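Local coordinates for protein malonyl CoA reductase (malonate semialdehyde-forming) (Sulfolobus tokodaii, PDB 2EP5) that probably catalyses the NADP-dependent interconversion of malonyl-CoA and malonate semialdehyde, at residues D299-G311 and L322-I336. Residues are numbered along the deposited sequence; the frame is centred on the assembly and turned at random.
Sequences DVNAESGMAVTVG and LVVLGDNLVRGAAGI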
loop_
_atom_site.group_PDB
_atom_site.type_symbol
_atom_site.label_atom_id
_atom_site.label_comp_id
_atom_site.label_asym_id
_atom_site.label_seq_id
_atom_site.Cartn_x
_atom_site.Cartn_y
_atom_site.Cartn_z
ATOM N N ASP A 299 16.560 7.817 -2.512
ATOM C CA ASP A 299 17.483 8.671 -1.776
ATOM C C ASP A 299 17.444 8.689 -0.252
ATOM O O ASP A 299 18.334 9.253 0.376
ATOM C CB ASP A 299 17.316 10.098 -2.296
ATOM C CG ASP A 299 17.476 10.189 -3.802
ATOM O OD1 ASP A 299 18.593 9.915 -4.292
ATOM O OD2 ASP A 299 16.488 10.530 -4.494
ATOM N N VAL A 300 16.433 8.080 0.350
ATOM C CA VAL A 300 16.327 8.084 1.806
ATOM C C VAL A 300 17.579 7.604 2.540
ATOM O O VAL A 300 17.922 8.133 3.594
ATOM C CB VAL A 300 15.127 7.231 2.285
ATOM C CG1 VAL A 300 15.452 5.751 2.188
ATOM C CG2 VAL A 300 14.764 7.610 3.712
ATOM N N ASN A 301 18.266 6.613 1.985
ATOM C CA ASN A 301 19.455 6.060 2.627
ATOM C C ASN A 301 20.776 6.778 2.354
ATOM O O ASN A 301 21.820 6.354 2.844
ATOM C CB ASN A 301 19.601 4.579 2.257
ATOM C CG ASN A 301 18.450 3.735 2.766
ATOM O OD1 ASN A 301 18.141 3.744 3.956
ATOM N ND2 ASN A 301 17.809 2.996 1.867
ATOM N N ALA A 302 20.734 7.861 1.585
ATOM C CA ALA A 302 21.940 8.616 1.255
ATOM C C ALA A 302 22.893 8.754 2.439
ATOM O O ALA A 302 22.521 9.264 3.497
ATOM C CB ALA A 302 21.562 9.994 0.730
ATOM N N GLU A 303 24.125 8.291 2.243
ATOM C CA GLU A 303 25.165 8.337 3.267
ATOM C C GLU A 303 24.676 7.875 4.636
ATOM O O GLU A 303 24.803 8.576 5.634
ATOM C CB GLU A 303 25.755 9.749 3.346
ATOM C CG GLU A 303 26.378 10.180 2.028
ATOM C CD GLU A 303 27.060 11.530 2.092
ATOM O OE1 GLU A 303 28.003 11.681 2.898
ATOM O OE2 GLU A 303 26.659 12.435 1.325
ATOM N N SER A 304 24.110 6.676 4.660
ATOM C CA SER A 304 23.607 6.077 5.883
ATOM C C SER A 304 22.412 6.810 6.475
ATOM O O SER A 304 22.007 6.527 7.604
ATOM C CB SER A 304 24.727 5.997 6.916
ATOM O OG SER A 304 25.852 5.354 6.348
ATOM N N GLY A 305 21.842 7.737 5.713
ATOM C CA GLY A 305 20.692 8.475 6.200
ATOM C C GLY A 305 21.052 9.755 6.935
ATOM O O GLY A 305 20.215 10.331 7.633
ATOM N N MET A 306 22.297 10.197 6.786
ATOM C CA MET A 306 22.752 11.422 7.434
ATOM C C MET A 306 22.781 12.589 6.460
ATOM O O MET A 306 22.921 13.742 6.861
ATOM C CB MET A 306 24.145 11.231 8.042
ATOM C CG MET A 306 24.118 10.582 9.411
ATOM S SD MET A 306 22.990 11.472 10.503
ATOM C CE MET A 306 23.993 12.884 10.941
ATOM N N ALA A 307 22.644 12.287 5.177
ATOM C CA ALA A 307 22.653 13.321 4.160
ATOM C C ALA A 307 21.233 13.563 3.654
ATOM O O ALA A 307 20.437 12.634 3.545
ATOM C CB ALA A 307 23.572 12.905 3.000
ATOM N N VAL A 308 20.910 14.818 3.372
ATOM C CA VAL A 308 19.592 15.150 2.846
ATOM C C VAL A 308 19.754 15.347 1.342
ATOM O O VAL A 308 20.815 15.768 0.874
ATOM C CB VAL A 308 19.033 16.450 3.455
ATOM C CG1 VAL A 308 18.882 16.296 4.957
ATOM C CG2 VAL A 308 19.945 17.616 3.104
ATOM N N THR A 309 18.714 15.035 0.584
ATOM C CA THR A 309 18.791 15.185 -0.857
ATOM C C THR A 309 17.842 16.281 -1.316
ATOM O O THR A 309 16.657 16.262 -0.983
ATOM C CB THR A 309 18.431 13.873 -1.561
ATOM O OG1 THR A 309 19.248 12.815 -1.038
ATOM C CG2 THR A 309 18.653 13.994 -3.058
ATOM N N VAL A 310 18.380 17.229 -2.081
ATOM C CA VAL A 310 17.617 18.354 -2.604
ATOM C C VAL A 310 17.481 18.238 -4.120
ATOM O O VAL A 310 18.409 17.806 -4.808
ATOM C CB VAL A 310 18.313 19.704 -2.287
ATOM C CG1 VAL A 310 17.548 20.840 -2.915
ATOM C CG2 VAL A 310 18.412 19.915 -0.778
ATOM N N GLY A 311 16.315 18.624 -4.630
ATOM C CA GLY A 311 16.065 18.574 -6.057
ATOM C C GLY A 311 15.052 19.626 -6.478
ATOM O O GLY A 311 14.534 20.377 -5.647
ATOM N N LEU A 322 12.318 24.521 -3.911
ATOM C CA LEU A 322 13.192 23.366 -3.824
ATOM C C LEU A 322 12.528 22.261 -3.018
ATOM O O LEU A 322 11.677 22.528 -2.166
ATOM C CB LEU A 322 14.544 23.757 -3.210
ATOM C CG LEU A 322 14.655 24.267 -1.773
ATOM C CD1 LEU A 322 14.551 23.104 -0.795
ATOM C CD2 LEU A 322 15.993 24.952 -1.595
ATOM N N VAL A 323 12.902 21.019 -3.328
ATOM C CA VAL A 323 12.381 19.832 -2.653
ATOM C C VAL A 323 13.539 19.137 -1.940
ATOM O O VAL A 323 14.583 18.856 -2.537
ATOM C CB VAL A 323 11.738 18.833 -3.660
ATOM C CG1 VAL A 323 11.269 17.584 -2.926
ATOM C CG2 VAL A 323 10.549 19.494 -4.379
ATOM N N VAL A 324 13.351 18.869 -0.655
ATOM C CA VAL A 324 14.379 18.218 0.140
ATOM C C VAL A 324 13.829 16.941 0.769
ATOM O O VAL A 324 12.644 16.848 1.093
ATOM C CB VAL A 324 14.885 19.155 1.248
ATOM C CG1 VAL A 324 13.738 19.508 2.186
ATOM C CG2 VAL A 324 16.031 18.501 2.009
ATOM N N LEU A 325 14.701 15.958 0.937
ATOM C CA LEU A 325 14.312 14.685 1.515
ATOM C C LEU A 325 15.381 14.254 2.503
ATOM O O LEU A 325 16.564 14.498 2.291
ATOM C CB LEU A 325 14.165 13.645 0.403
ATOM C CG LEU A 325 13.573 12.240 0.651
ATOM C CD1 LEU A 325 14.672 11.204 0.662
ATOM C CD2 LEU A 325 12.770 12.213 1.939
ATOM N N GLY A 326 14.952 13.632 3.593
ATOM C CA GLY A 326 15.885 13.158 4.595
ATOM C C GLY A 326 15.324 11.986 5.383
ATOM O O GLY A 326 14.109 11.799 5.455
ATOM N N ASP A 327 16.211 11.180 5.956
ATOM C CA ASP A 327 15.801 10.034 6.761
ATOM C C ASP A 327 15.423 10.624 8.124
ATOM O O ASP A 327 16.291 11.113 8.858
ATOM C CB ASP A 327 16.974 9.066 6.911
ATOM C CG ASP A 327 16.590 7.774 7.611
ATOM O OD1 ASP A 327 15.743 7.807 8.531
ATOM O OD2 ASP A 327 17.157 6.720 7.250
ATOM N N ASN A 328 14.133 10.595 8.451
ATOM C CA ASN A 328 13.646 11.144 9.721
ATOM C C ASN A 328 14.155 10.381 10.950
ATOM O O ASN A 328 14.170 10.923 12.058
ATOM C CB ASN A 328 12.115 11.148 9.732
ATOM C CG ASN A 328 11.538 9.778 9.442
ATOM O OD1 ASN A 328 11.725 9.236 8.347
ATOM N ND2 ASN A 328 10.848 9.201 10.423
ATOM N N LEU A 329 14.563 9.130 10.759
ATOM C CA LEU A 329 15.063 8.310 11.865
ATOM C C LEU A 329 16.537 8.549 12.193
ATOM O O LEU A 329 16.964 8.416 13.345
ATOM C CB LEU A 329 14.870 6.826 11.548
ATOM C CG LEU A 329 13.446 6.302 11.362
ATOM C CD1 LEU A 329 13.510 4.795 11.137
ATOM C CD2 LEU A 329 12.600 6.620 12.599
ATOM N N VAL A 330 17.306 8.893 11.168
ATOM C CA VAL A 330 18.737 9.123 11.307
ATOM C C VAL A 330 19.049 10.618 11.409
ATOM O O VAL A 330 19.314 11.142 12.496
ATOM C CB VAL A 330 19.482 8.488 10.095
ATOM C CG1 VAL A 330 20.974 8.698 10.207
ATOM C CG2 VAL A 330 19.167 7.003 10.037
ATOM N N ARG A 331 19.017 11.301 10.273
ATOM C CA ARG A 331 19.273 12.733 10.245
ATOM C C ARG A 331 18.310 13.433 11.201
ATOM O O ARG A 331 18.673 14.399 11.871
ATOM C CB ARG A 331 19.040 13.285 8.842
ATOM C CG ARG A 331 19.420 14.745 8.703
ATOM C CD ARG A 331 20.923 14.840 8.633
ATOM N NE ARG A 331 21.462 15.921 9.435
ATOM C CZ ARG A 331 22.756 16.194 9.521
ATOM N NH1 ARG A 331 23.633 15.461 8.851
ATOM N NH2 ARG A 331 23.171 17.204 10.266
ATOM N N GLY A 332 17.083 12.929 11.257
ATOM C CA GLY A 332 16.070 13.535 12.094
ATOM C C GLY A 332 16.023 13.150 13.555
ATOM O O GLY A 332 15.218 13.711 14.292
ATOM N N ALA A 333 16.856 12.199 13.981
ATOM C CA ALA A 333 16.860 11.774 15.380
ATOM C C ALA A 333 18.141 11.071 15.832
ATOM O O ALA A 333 19.050 11.725 16.349
ATOM C CB ALA A 333 15.655 10.883 15.657
ATOM N N ALA A 334 18.210 9.751 15.636
ATOM C CA ALA A 334 19.364 8.938 16.048
ATOM C C ALA A 334 20.735 9.487 15.670
ATOM O O ALA A 334 21.580 9.727 16.535
ATOM C CB ALA A 334 19.224 7.517 15.507
ATOM N N GLY A 335 20.953 9.678 14.375
ATOM C CA GLY A 335 22.225 10.178 13.901
ATOM C C GLY A 335 22.637 11.556 14.380
ATOM O O GLY A 335 23.822 11.780 14.630
ATOM N N ILE A 336 21.698 12.492 14.511
ATOM C CA ILE A 336 22.102 13.827 14.959
ATOM C C ILE A 336 22.422 13.885 16.447
ATOM O O ILE A 336 23.230 14.700 16.870
ATOM C CB ILE A 336 21.051 14.920 14.635
ATOM C CG1 ILE A 336 19.667 14.477 15.081
ATOM C CG2 ILE A 336 21.089 15.244 13.169
ATOM C CD1 ILE A 336 18.666 15.585 15.043
HETATM O O HOH W 1 18.806 12.116 5.923
#
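The guanidinium of R331 carries the CE methyl of M306 over one face, NH1 lying 3.3 Å from CE, while the M306 carbonyl carbon sits in plane at its edge. NH1 also appears to bond M306 O, though that oxygen is less surely placed, and NH2 turns to E123 and N121. Arginine suits a site that asks for both charge and several N-H groups; a leucine here would probably leave E123 without its cation and the M306 methyl without its flat support. M306, bent at chi2 and chi3, lays SD against V330 CG1 at 3.4 Å and against G335 CA, where a side chain on the glycine would strike the sulfur. The carboxylate of D327 works within its own loop: OD1 takes L329 N nearly along its C-O axis, an Asx turn, and V330 N from above the carboxylate plane, which extends it to an Asx motif. Its CB packs against G305 O, 3.6 Å away, and G305 cannot carry a CB, which would clash with OD2. A water accepts from D327 N and donates to the carbonyls of G305 and A307. These loops flank the open end of a beta hairpin in the mixed sheet of the dimerisation domain, strands 308-311 and 322-326 running antiparallel at 161°. T309 with L325 and G311 with V323 are hydrogen-bonded pairs, T309 N reaching L325 O at 2.8 Å. Between them V310 CG2 meets V324 CG2 at 3.9 Å, valine, branched at CB, suiting the extended backbone. With CG anti to the backbone N (chi1 -171°), L325 brings CD1 to 3.6 Å from V300 N; its side chain also lies about 5 Å from that of H244, the predicted proton acceptor.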